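Local coordinates for protein positive phenol-degradative gene regulator (Ralstonia sp. E2, PDB 5FRY) that senses phenols through this N-terminal sensory domain and, as an enhancer-binding transcription activator that probably hydrolyses ATP, switches on phenol-degradation genes, at residues Arg62-Gly65 against Leu66-Met70; Pro149-Trp152 against Met153-Gly156. All coordinates share one frame; numbering follows the deposited sequence.

Contact 1: residues Arg62-Gly65 against Leu66-Met70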
loop_
_atom_site.group_PDB
_atom_site.type_symbol
_atom_site.label_atom_id
_atom_site.label_comp_id
_atom_site.label_asym_id
_atom_site.label_seq_id
_atom_site.Cartn_x
_atom_site.Cartn_y
_atom_site.Cartn_z
ATOM N N ARG A 62 13.311 -14.136 -3.759
ATOM C CA ARG A 62 13.677 -12.767 -4.100
ATOM C C ARG A 62 12.496 -11.820 -3.874
ATOM O O ARG A 62 12.679 -10.683 -3.426
ATOM C CB ARG A 62 14.165 -12.681 -5.546
ATOM C CG ARG A 62 14.984 -11.436 -5.826
ATOM C CD ARG A 62 15.846 -11.592 -7.064
ATOM N NE ARG A 62 15.132 -11.238 -8.290
ATOM C CZ ARG A 62 15.732 -10.827 -9.405
ATOM N NH1 ARG A 62 17.056 -10.717 -9.446
ATOM N NH2 ARG A 62 15.009 -10.522 -10.478
ATOM N N ALA A 63 11.292 -12.295 -4.189
ATOM C CA ALA A 63 10.070 -11.558 -3.889
ATOM C C ALA A 63 9.996 -11.285 -2.394
ATOM O O ALA A 63 9.681 -10.173 -1.973
ATOM C CB ALA A 63 8.829 -12.329 -4.351
ATOM N N ARG A 64 10.301 -12.319 -1.610
ATOM C CA ARG A 64 10.289 -12.267 -0.154
ATOM C C ARG A 64 11.199 -11.166 0.391
ATOM O O ARG A 64 10.804 -10.419 1.293
ATOM C CB ARG A 64 10.704 -13.640 0.409
ATOM C CG ARG A 64 11.071 -13.685 1.889
ATOM C CD ARG A 64 11.419 -15.132 2.292
ATOM N NE ARG A 64 12.245 -15.209 3.489
ATOM C CZ ARG A 64 11.783 -15.505 4.699
ATOM N NH1 ARG A 64 10.488 -15.755 4.870
ATOM N NH2 ARG A 64 12.612 -15.551 5.735
ATOM N N GLY A 65 12.407 -11.070 -0.159
ATOM C CA GLY A 65 13.360 -10.037 0.222
ATOM C C GLY A 65 12.766 -8.652 0.042
ATOM O O GLY A 65 12.825 -7.827 0.953
ATOM N N LEU A 66 12.172 -8.417 -1.128
ATOM C CA LEU A 66 11.522 -7.143 -1.440
ATOM C C LEU A 66 10.417 -6.782 -0.424
ATOM O O LEU A 66 10.383 -5.654 0.074
ATOM C CB LEU A 66 10.961 -7.178 -2.865
ATOM C CG LEU A 66 11.949 -7.224 -4.043
ATOM C CD1 LEU A 66 11.247 -7.501 -5.362
ATOM C CD2 LEU A 66 12.710 -5.924 -4.144
ATOM N N PHE A 67 9.532 -7.723 -0.105
ATOM C CA PHE A 67 8.469 -7.452 0.872
ATOM C C PHE A 67 8.981 -7.267 2.306
ATOM O O PHE A 67 8.502 -6.400 3.050
ATOM C CB PHE A 67 7.411 -8.562 0.819
ATOM C CG PHE A 67 6.413 -8.368 -0.284
ATOM C CD1 PHE A 67 5.361 -7.477 -0.132
ATOM C CD2 PHE A 67 6.547 -9.039 -1.494
ATOM C CE1 PHE A 67 4.432 -7.276 -1.166
ATOM C CE2 PHE A 67 5.626 -8.841 -2.535
ATOM C CZ PHE A 67 4.569 -7.958 -2.365
ATOM N N MET A 68 9.956 -8.065 2.710
ATOM C CA MET A 68 10.524 -7.860 4.038
ATOM C C MET A 68 11.144 -6.470 4.145
ATOM O O MET A 68 10.931 -5.765 5.128
ATOM C CB MET A 68 11.556 -8.938 4.363
ATOM C CG MET A 68 10.991 -10.358 4.364
ATOM S SD MET A 68 12.321 -11.551 4.618
ATOM C CE MET A 68 13.229 -10.741 5.932
ATOM N N ARG A 69 11.884 -6.052 3.123
ATOM C CA ARG A 69 12.512 -4.733 3.161
ATOM C C ARG A 69 11.473 -3.596 3.126
ATOM O O ARG A 69 11.685 -2.558 3.744
ATOM C CB ARG A 69 13.542 -4.586 2.029
ATOM C CG ARG A 69 14.754 -5.531 2.186
ATOM C CD ARG A 69 15.876 -5.309 1.164
ATOM N NE ARG A 69 15.511 -5.655 -0.204
ATOM C CZ ARG A 69 15.510 -6.890 -0.710
ATOM N NH1 ARG A 69 15.857 -7.926 0.039
ATOM N NH2 ARG A 69 15.146 -7.093 -1.972
ATOM N N MET A 70 10.336 -3.807 2.468
ATOM C CA MET A 70 9.290 -2.787 2.443
ATOM C C MET A 70 8.697 -2.680 3.845
ATOM O O MET A 70 8.464 -1.569 4.348
ATOM C CB MET A 70 8.199 -3.120 1.399
ATOM C CG MET A 70 7.220 -2.013 1.247
ATOM S SD MET A 70 6.086 -2.085 -0.193
ATOM C CE MET A 70 5.374 -3.653 0.047
#
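Within the long helix 60-84, which borders the second subunit, successive turns bring Arg64 against Met68 and Gly65 against Arg69. The backbone is regular alpha-helix: Leu66 N donates to Arg62 O, Phe67 N to Ala63 O, Met68 N to Arg64 O at 2.9 Å, and Arg69 N to Gly65 O at 3.0 Å. On one flank the extended Arg64 chain runs past the thioether of Met68, whose SD lies 3.7 Å from Arg64 CG and sits over one face of the guanidinium, displaced toward its rim. With its CG anti to the carbonyl carbon (chi1 -61°), Met68 folds back along the helix until CG is 3.1 Å from Arg64 O. Arg69 curls back in the same direction, bent at chi3 (-68°), and lays a guanidinium face over the peptide after Gly65; Gly65 C is 3.2 Å from Arg69 NH1. The lack of a side chain at Gly65 lets the group come this close. The polar atoms of the Arg69 guanidinium are engaged outside this segment, NH1 bonding to Leu204 O and NE forming a salt bridge with Glu53 of the second subunit. Leu66 and Phe67 meanwhile pack on helix 44-58. The arrangement is that of i to i+4 side-chain packing along an alpha-helix buried between other helices and the second subunit.

Contact 2: residues Pro149-Trp152 against Met153-Gly156. With ZN (zinc ion), chain C.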
loop_
_atom_site.group_PDB
_atom_site.type_symbol
_atom_site.label_atom_id
_atom_site.label_comp_id
_atom_site.label_asym_id
_atom_site.label_seq_id
_atom_site.Cartn_x
_atom_site.Cartn_y
_atom_site.Cartn_z
ATOM N N PRO A 149 6.220 -19.978 6.279
ATOM C CA PRO A 149 5.748 -18.648 6.706
ATOM C C PRO A 149 5.826 -17.578 5.620
ATOM O O PRO A 149 6.856 -17.402 4.953
ATOM C CB PRO A 149 6.680 -18.303 7.873
ATOM C CG PRO A 149 7.684 -19.485 7.964
ATOM C CD PRO A 149 6.983 -20.626 7.353
ATOM N N VAL A 150 4.717 -16.862 5.469
ATOM C CA VAL A 150 4.503 -15.971 4.338
ATOM C C VAL A 150 4.248 -14.501 4.710
ATOM O O VAL A 150 4.174 -13.657 3.822
ATOM C CB VAL A 150 3.289 -16.453 3.477
ATOM C CG1 VAL A 150 3.558 -17.824 2.886
ATOM C CG2 VAL A 150 2.034 -16.482 4.312
ATOM N N CYS A 151 4.093 -14.177 5.993
ATOM C CA CYS A 151 3.844 -12.770 6.359
ATOM C C CYS A 151 5.130 -11.919 6.368
ATOM O O CYS A 151 5.512 -11.347 7.386
ATOM C CB CYS A 151 3.122 -12.701 7.707
ATOM S SG CYS A 151 1.525 -13.554 7.631
ATOM N N TRP A 152 5.742 -11.808 5.189
ATOM C CA TRP A 152 7.027 -11.169 4.957
ATOM C C TRP A 152 7.143 -9.682 5.332
ATOM O O TRP A 152 8.077 -9.299 6.060
ATOM C CB TRP A 152 7.409 -11.331 3.476
ATOM C CG TRP A 152 7.354 -12.759 3.006
ATOM C CD1 TRP A 152 7.524 -13.886 3.768
ATOM C CD2 TRP A 152 7.092 -13.215 1.670
ATOM N NE1 TRP A 152 7.399 -15.010 2.985
ATOM C CE2 TRP A 152 7.129 -14.625 1.696
ATOM C CE3 TRP A 152 6.831 -12.568 0.458
ATOM C CZ2 TRP A 152 6.915 -15.396 0.551
ATOM C CZ3 TRP A 152 6.619 -13.338 -0.677
ATOM C CH2 TRP A 152 6.666 -14.733 -0.622
ATOM N N MET A 153 6.242 -8.850 4.806
ATOM C CA MET A 153 6.197 -7.425 5.132
ATOM C C MET A 153 5.829 -7.213 6.579
ATOM O O MET A 153 6.294 -6.240 7.184
ATOM C CB MET A 153 5.194 -6.679 4.244
ATOM C CG MET A 153 5.329 -5.157 4.212
ATOM S SD MET A 153 3.945 -4.455 3.249
ATOM C CE MET A 153 3.552 -5.833 2.233
ATOM N N GLN A 154 4.978 -8.080 7.136
ATOM C CA GLN A 154 4.618 -7.946 8.539
ATOM C C GLN A 154 5.831 -8.192 9.408
ATOM O O GLN A 154 6.038 -7.491 10.394
ATOM C CB GLN A 154 3.510 -8.904 8.926
ATOM C CG GLN A 154 2.159 -8.442 8.376
ATOM C CD GLN A 154 1.079 -9.459 8.563
ATOM O OE1 GLN A 154 0.074 -9.432 7.851
ATOM N NE2 GLN A 154 1.253 -10.351 9.545
ATOM N N ILE A 155 6.615 -9.200 9.042
ATOM C CA ILE A 155 7.868 -9.510 9.766
ATOM C C ILE A 155 8.922 -8.413 9.629
ATOM O O ILE A 155 9.527 -7.994 10.618
ATOM C CB ILE A 155 8.485 -10.839 9.273
ATOM C CG1 ILE A 155 7.709 -12.023 9.847
ATOM C CG2 ILE A 155 9.966 -10.905 9.637
ATOM C CD1 ILE A 155 7.802 -12.126 11.354
ATOM N N GLY A 156 9.148 -7.955 8.395
ATOM C CA GLY A 156 10.073 -6.865 8.146
ATOM C C GLY A 156 9.768 -5.676 9.038
ATOM O O GLY A 156 10.672 -5.023 9.598
HETATM ZN ZN ZN C . 1.819 -15.241 9.021
#
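Cys151 and Gln154 meet at the N-terminus of helix 152-166, within the V4R domain, where the loop that carries a zinc ligand turns into the helix. Cys151 occupies the N-cap and is the centre of an inverse gamma turn, closed by a weak hydrogen bond from Trp152 N to Val150 O. The compact part is the first helical turn: Ile155 N donates to Cys151 O at 2.9 Å, and Gly156 N to Trp152 O at 2.9 Å with a nearly straight N-H...O angle of 169°. Side chains crowd the first of these carbonyls, since Ile155 CG1 stands 3.4 Å from Cys151 O and Gln154 CB lies almost as near. Gln154, extended beyond CG, reaches back so that its NE2 rests 3.5 Å from Cys151 CB, a packing contact beside the metal-binding thiolate. Cys151 SG binds the zinc ion, and Glu174, Cys177 and Cys185 complete the site. The backbone N atoms of Met153 and Gln154 both donate to the carboxylate of Glu135, which thereby holds the start of the helix from outside. Contact is looser toward Pro149, a partly exposed residue on the loop that leads into the helix, whose ring does not touch residues 153-156. What ties this end down is the indole of Trp152. Its CG is anti to the carbonyl carbon (chi1 -53°), which carries the ring back along the loop, with Val150 O over one face. There Trp152 NE1 donates to a lone pair of Pro149 O, in the carbonyl plane, at 3.1 Å.

Contact 1 lies in the part of the chain related to activators of aromatic catabolism and contact 2 in the V4R domain, yet their centres lie 9 Å apart and they pack directly. Phe67 CD1 comes within 3.4 Å of Met153 CE, and Arg64 CA within 3.5 Å of Trp152 CE3, so helix 60-84 lies against the start of helix 152-166. Arg51 makes cation-pi contacts with both Phe67 and Trp152. Contact 2 supplies a zinc ligand directly, whereas the Arg64 side chain is about 10 Å from the metal. The bound 3,4-dimethylphenol is about 6 Å from the side chain of Gln154 but about 13 Å from that of Met68, so contact 2 is the nearer of the two to the phenol pocket.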